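Local coordinates for protein TetR family transcriptional repressor LfrR (Mycobacterium smegmatis, PDB 2V57) that represses transcription of the lfrRA operon, which includes its own gene, by binding directly to the promoter region upstream of lfrR, at residues A88-V93 against A175-L180; R61-H66 against L104-E109. All coordinates share one frame; numbering follows the deposited sequence.

Contact 1 of 2, residues A88-V93 against A175-L180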
# COMPACT_ATOMS: atom_id res chain seq x y z
N ALA B 88 -25.03 -2.91 4.89
CA ALA B 88 -24.46 -1.57 4.96
C ALA B 88 -22.95 -1.60 4.76
O ALA B 88 -22.41 -0.81 3.99
CB ALA B 88 -24.82 -0.89 6.29
N LEU B 89 -22.28 -2.54 5.42
CA LEU B 89 -20.83 -2.70 5.27
C LEU B 89 -20.49 -3.03 3.82
O LEU B 89 -19.52 -2.51 3.27
CB LEU B 89 -20.29 -3.78 6.22
CG LEU B 89 -18.78 -4.04 6.16
CD1 LEU B 89 -17.97 -2.75 6.37
CD2 LEU B 89 -18.35 -5.14 7.16
N ARG B 90 -21.29 -3.89 3.19
CA ARG B 90 -21.08 -4.19 1.78
C ARG B 90 -21.16 -2.93 0.91
O ARG B 90 -20.32 -2.72 0.03
CB ARG B 90 -22.05 -5.25 1.28
CG ARG B 90 -21.94 -5.49 -0.22
CD ARG B 90 -22.82 -6.66 -0.67
NE ARG B 90 -22.24 -7.92 -0.22
CZ ARG B 90 -21.53 -8.72 -1.00
NH1 ARG B 90 -21.33 -8.40 -2.27
NH2 ARG B 90 -21.02 -9.84 -0.51
N ARG B 91 -22.16 -2.08 1.15
CA ARG B 91 -22.27 -0.83 0.41
C ARG B 91 -21.03 0.05 0.59
O ARG B 91 -20.55 0.67 -0.36
CB ARG B 91 -23.53 -0.06 0.82
CG ARG B 91 -24.83 -0.73 0.41
CD ARG B 91 -25.99 0.24 0.46
NE ARG B 91 -26.17 0.84 1.78
CZ ARG B 91 -26.85 0.26 2.77
NH1 ARG B 91 -27.41 -0.92 2.58
NH2 ARG B 91 -26.98 0.87 3.95
N VAL B 92 -20.50 0.09 1.81
CA VAL B 92 -19.30 0.87 2.08
C VAL B 92 -18.10 0.34 1.31
O VAL B 92 -17.36 1.12 0.69
CB VAL B 92 -18.99 0.92 3.59
CG1 VAL B 92 -17.57 1.42 3.84
CG2 VAL B 92 -20.03 1.82 4.29
N VAL B 93 -17.90 -0.98 1.35
CA VAL B 93 -16.85 -1.62 0.57
C VAL B 93 -16.97 -1.28 -0.92
O VAL B 93 -16.00 -0.89 -1.57
CB VAL B 93 -16.84 -3.16 0.76
CG1 VAL B 93 -15.86 -3.81 -0.22
CG2 VAL B 93 -16.48 -3.53 2.22
N ALA B 175 -15.06 -11.29 -1.47
CA ALA B 175 -13.81 -11.71 -0.84
C ALA B 175 -13.39 -10.73 0.25
O ALA B 175 -12.99 -11.14 1.34
CB ALA B 175 -12.70 -11.85 -1.89
N ILE B 176 -13.49 -9.44 -0.03
CA ILE B 176 -13.16 -8.46 0.99
C ILE B 176 -14.09 -8.66 2.18
O ILE B 176 -13.64 -8.70 3.32
CB ILE B 176 -13.25 -7.03 0.46
CG1 ILE B 176 -12.12 -6.77 -0.55
CG2 ILE B 176 -13.18 -6.02 1.62
CD1 ILE B 176 -12.25 -5.40 -1.24
N MET B 177 -15.39 -8.81 1.92
CA MET B 177 -16.35 -9.01 3.02
C MET B 177 -15.99 -10.25 3.86
O MET B 177 -16.00 -10.20 5.09
CB MET B 177 -17.79 -9.11 2.50
CG MET B 177 -18.38 -7.80 2.04
SD MET B 177 -18.58 -6.61 3.39
CE MET B 177 -19.85 -7.39 4.39
N THR B 178 -15.68 -11.35 3.19
CA THR B 178 -15.33 -12.59 3.88
C THR B 178 -14.03 -12.46 4.68
O THR B 178 -13.93 -12.91 5.82
CB THR B 178 -15.28 -13.79 2.92
OG1 THR B 178 -16.53 -13.88 2.22
CG2 THR B 178 -15.05 -15.09 3.66
N SER B 179 -13.03 -11.80 4.09
CA SER B 179 -11.78 -11.54 4.79
C SER B 179 -11.96 -10.67 6.05
O SER B 179 -11.33 -10.92 7.08
CB SER B 179 -10.78 -10.87 3.84
OG SER B 179 -10.44 -11.76 2.80
N LEU B 180 -12.81 -9.64 5.96
CA LEU B 180 -13.06 -8.79 7.11
C LEU B 180 -13.71 -9.57 8.27
O LEU B 180 -13.35 -9.40 9.44
CB LEU B 180 -13.97 -7.60 6.73
CG LEU B 180 -13.31 -6.50 5.88
CD1 LEU B 180 -14.35 -5.60 5.19
CD2 LEU B 180 -12.33 -5.66 6.72

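Contact 2 of 2, residues R61-H66 against L104-E109. With SO4 (sulfate ion), chain G.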
# COMPACT_ATOMS: atom_id res chain seq x y z
N ARG B 61 -0.19 16.19 -5.10
CA ARG B 61 -0.83 16.54 -3.84
C ARG B 61 -2.32 16.92 -4.03
O ARG B 61 -3.20 16.44 -3.29
CB ARG B 61 -0.02 17.63 -3.13
CG ARG B 61 1.44 17.19 -2.86
CD ARG B 61 2.39 18.39 -2.80
NE ARG B 61 3.79 17.97 -2.91
CZ ARG B 61 4.66 18.07 -1.92
NH1 ARG B 61 4.28 18.60 -0.78
NH2 ARG B 61 5.92 17.65 -2.08
N ALA B 62 -2.61 17.72 -5.05
CA ALA B 62 -4.00 18.01 -5.41
C ALA B 62 -4.85 16.76 -5.74
O ALA B 62 -6.01 16.66 -5.33
CB ALA B 62 -4.06 18.99 -6.59
N LEU B 63 -4.27 15.81 -6.47
CA LEU B 63 -5.00 14.60 -6.84
C LEU B 63 -5.32 13.82 -5.57
O LEU B 63 -6.44 13.31 -5.39
CB LEU B 63 -4.14 13.74 -7.77
CG LEU B 63 -4.64 12.34 -8.18
CD1 LEU B 63 -5.85 12.47 -9.06
CD2 LEU B 63 -3.55 11.55 -8.91
N ALA B 64 -4.33 13.72 -4.69
CA ALA B 64 -4.49 12.99 -3.43
C ALA B 64 -5.59 13.62 -2.56
O ALA B 64 -6.46 12.92 -2.04
CB ALA B 64 -3.14 12.88 -2.68
N ARG B 65 -5.55 14.94 -2.40
CA ARG B 65 -6.68 15.64 -1.80
C ARG B 65 -8.03 15.26 -2.47
O ARG B 65 -8.99 14.87 -1.80
CB ARG B 65 -6.46 17.17 -1.80
CG ARG B 65 -5.38 17.68 -0.81
CD ARG B 65 -5.48 19.20 -0.66
NE ARG B 65 -5.15 19.94 -1.89
CZ ARG B 65 -3.89 20.21 -2.28
NH1 ARG B 65 -3.67 20.92 -3.38
NH2 ARG B 65 -2.86 19.78 -1.57
N HIS B 66 -8.09 15.35 -3.79
CA HIS B 66 -9.32 15.08 -4.52
C HIS B 66 -9.84 13.66 -4.28
O HIS B 66 -11.04 13.48 -4.00
CB HIS B 66 -9.13 15.35 -6.03
CG HIS B 66 -10.37 15.10 -6.85
ND1 HIS B 66 -11.53 15.83 -6.70
CD2 HIS B 66 -10.61 14.21 -7.85
CE1 HIS B 66 -12.44 15.39 -7.56
NE2 HIS B 66 -11.90 14.41 -8.27
N LEU B 104 -4.28 3.23 -5.05
CA LEU B 104 -2.95 2.64 -4.84
C LEU B 104 -1.87 3.68 -5.04
O LEU B 104 -0.79 3.62 -4.42
CB LEU B 104 -2.71 1.50 -5.83
CG LEU B 104 -3.61 0.27 -5.71
CD1 LEU B 104 -3.52 -0.54 -7.00
CD2 LEU B 104 -3.21 -0.58 -4.51
N PHE B 105 -2.13 4.63 -5.93
CA PHE B 105 -1.14 5.66 -6.20
C PHE B 105 -1.11 6.66 -5.04
O PHE B 105 -0.02 7.06 -4.60
CB PHE B 105 -1.43 6.34 -7.55
CG PHE B 105 -0.39 7.35 -8.00
CD1 PHE B 105 0.64 6.99 -8.85
CD2 PHE B 105 -0.48 8.69 -7.61
CE1 PHE B 105 1.58 7.92 -9.28
CE2 PHE B 105 0.46 9.62 -8.04
CZ PHE B 105 1.50 9.23 -8.88
N VAL B 106 -2.27 7.06 -4.52
CA VAL B 106 -2.30 8.14 -3.53
C VAL B 106 -2.27 7.73 -2.05
O VAL B 106 -2.00 8.55 -1.19
CB VAL B 106 -3.47 9.13 -3.76
CG1 VAL B 106 -3.45 9.66 -5.20
CG2 VAL B 106 -4.82 8.47 -3.43
N TYR B 107 -2.53 6.46 -1.76
CA TYR B 107 -2.65 6.01 -0.37
C TYR B 107 -1.49 6.42 0.54
O TYR B 107 -1.70 7.01 1.60
CB TYR B 107 -2.87 4.50 -0.29
CG TYR B 107 -3.10 4.01 1.12
CD1 TYR B 107 -4.32 4.22 1.77
CD2 TYR B 107 -2.10 3.35 1.81
CE1 TYR B 107 -4.52 3.79 3.07
CE2 TYR B 107 -2.30 2.90 3.11
CZ TYR B 107 -3.51 3.12 3.73
OH TYR B 107 -3.71 2.67 5.03
N TYR B 108 -0.26 6.15 0.12
CA TYR B 108 0.93 6.33 0.96
C TYR B 108 1.66 7.63 0.60
O TYR B 108 2.77 7.88 1.07
CB TYR B 108 1.87 5.11 0.80
CG TYR B 108 2.87 4.92 1.92
CD1 TYR B 108 2.45 4.70 3.23
CD2 TYR B 108 4.25 4.97 1.67
CE1 TYR B 108 3.37 4.54 4.28
CE2 TYR B 108 5.18 4.80 2.70
CZ TYR B 108 4.74 4.59 4.00
OH TYR B 108 5.65 4.44 5.03
N GLU B 109 1.02 8.45 -0.23
CA GLU B 109 1.62 9.69 -0.71
C GLU B 109 2.09 10.71 0.35
O GLU B 109 3.12 11.36 0.15
CB GLU B 109 0.69 10.36 -1.72
CG GLU B 109 1.24 11.65 -2.29
CD GLU B 109 0.60 12.02 -3.61
OE1 GLU B 109 -0.13 13.05 -3.65
OE2 GLU B 109 0.82 11.29 -4.60
S SO4 G . -6.29 22.07 -5.96
O1 SO4 G . -6.19 21.22 -4.80
O2 SO4 G . -6.82 21.36 -7.11
O3 SO4 G . -7.17 23.22 -5.70
O4 SO4 G . -4.93 22.54 -6.27

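Contact 1 of 2, residues A88-V93 against A175-L180
Leu89 meets the bent end of Met177: Leu89 CG lies 3.8 Å from Met177 SD, and Leu89 CD2 is 3.9 Å from Met177 CE, the two side chains running past each other in opposite directions. Met177 is folded twice, at chi2 (-65°) and chi3 (-67°), which carries its methyl to the leucine. One residue on, Arg90 offers its backbone as well as its side chain, since Arg90 CA is 3.8 Å from Met177 SD. Its guanidinium has Met177 CG over one face, 4.2 Å from Arg90 NH2, and that nitrogen forms a salt bridge with OD1 of Asp174, three residues before Met177 on the same helix. The pair of helices, 85-97 and 169-182, belongs to the all-helical C-terminal regulatory domain of a TetR-type repressor; their local axes come within 10.4 Å at 123°. Val93 then divides its two methyls. Val93 CG1, anti to the backbone N, reaches Ile176 CG2 at 3.9 Å, whereas Val93 CG2 touches Met177 SD at 3.9 Å and also approaches Leu180 CD1. Met156 of helix 147-164 packs on both Val93 and Ile176, while Ile185 of the second subunit packs on Leu89.

Contact 2 of 2, residues R61-H66 against L104-E109
Glu109 sends a carboxylate oxygen onto the methyl of Ala64: Glu109 OE1 lies 3.2 Å from Ala64 CB, and its 3.5 Å approach to Arg61 N has too poor an angle for a hydrogen bond. The contact joins helix 56-77, which follows the helix-turn-helix of this TetR-family repressor, to segment 104-109, where helix 102-106 runs into a type I turn from Val106 to Glu109. Within that turn Glu109 N bonds to Val106 O. With CG anti to the backbone N (chi1 -179°) and the chain extended beyond it, the glutamate reaches back to helix 56-77; the Arg61 guanidinium is engaged by Thr57 and, weakly, Asp115. Val106 packs on the same alanine, Val106 CB 3.9 Å from Ala64 CB. The side chains of Leu63 and Val106 cross at about a right angle, and Leu63 CD2 stands 4.2 Å from Val106 CG1, with Phe105 slightly farther off. Leu118 of helix 116-123 packs on both Ala64 and Glu109. Elsewhere on helix 56-77, Arg65 grips a sulfate, probably from the crystallisation liquor, which Tyr53 and Arg16 also bind: Arg65 NH1 donates to sulfate O1 at 2.9 Å and 157°, while the bond from NE to the same oxygen is weak.

Overall arrangement
The centres of contact 1 and contact 2 are 23 Å apart and their nearest atoms about 11 Å apart, so neither touches the other. Contact 2 has its centre about 8 Å from the chain centre, joining the helix after the DNA-binding motif (residues 34-53) to the regulatory part; the centre of contact 1 is about 15 Å from that point. Their segments alternate in sequence: helix 56-77 leads to helix 85-97, which leads to helix 102-106, before the chain returns through helix 169-182. Helix 147-164 runs past both, packing on contact 1 and on Leu104 of segment 104-109, a residue outside the contact itself. Both contacts also reach the second subunit, consistent with the dimeric architecture of TetR-family repressors.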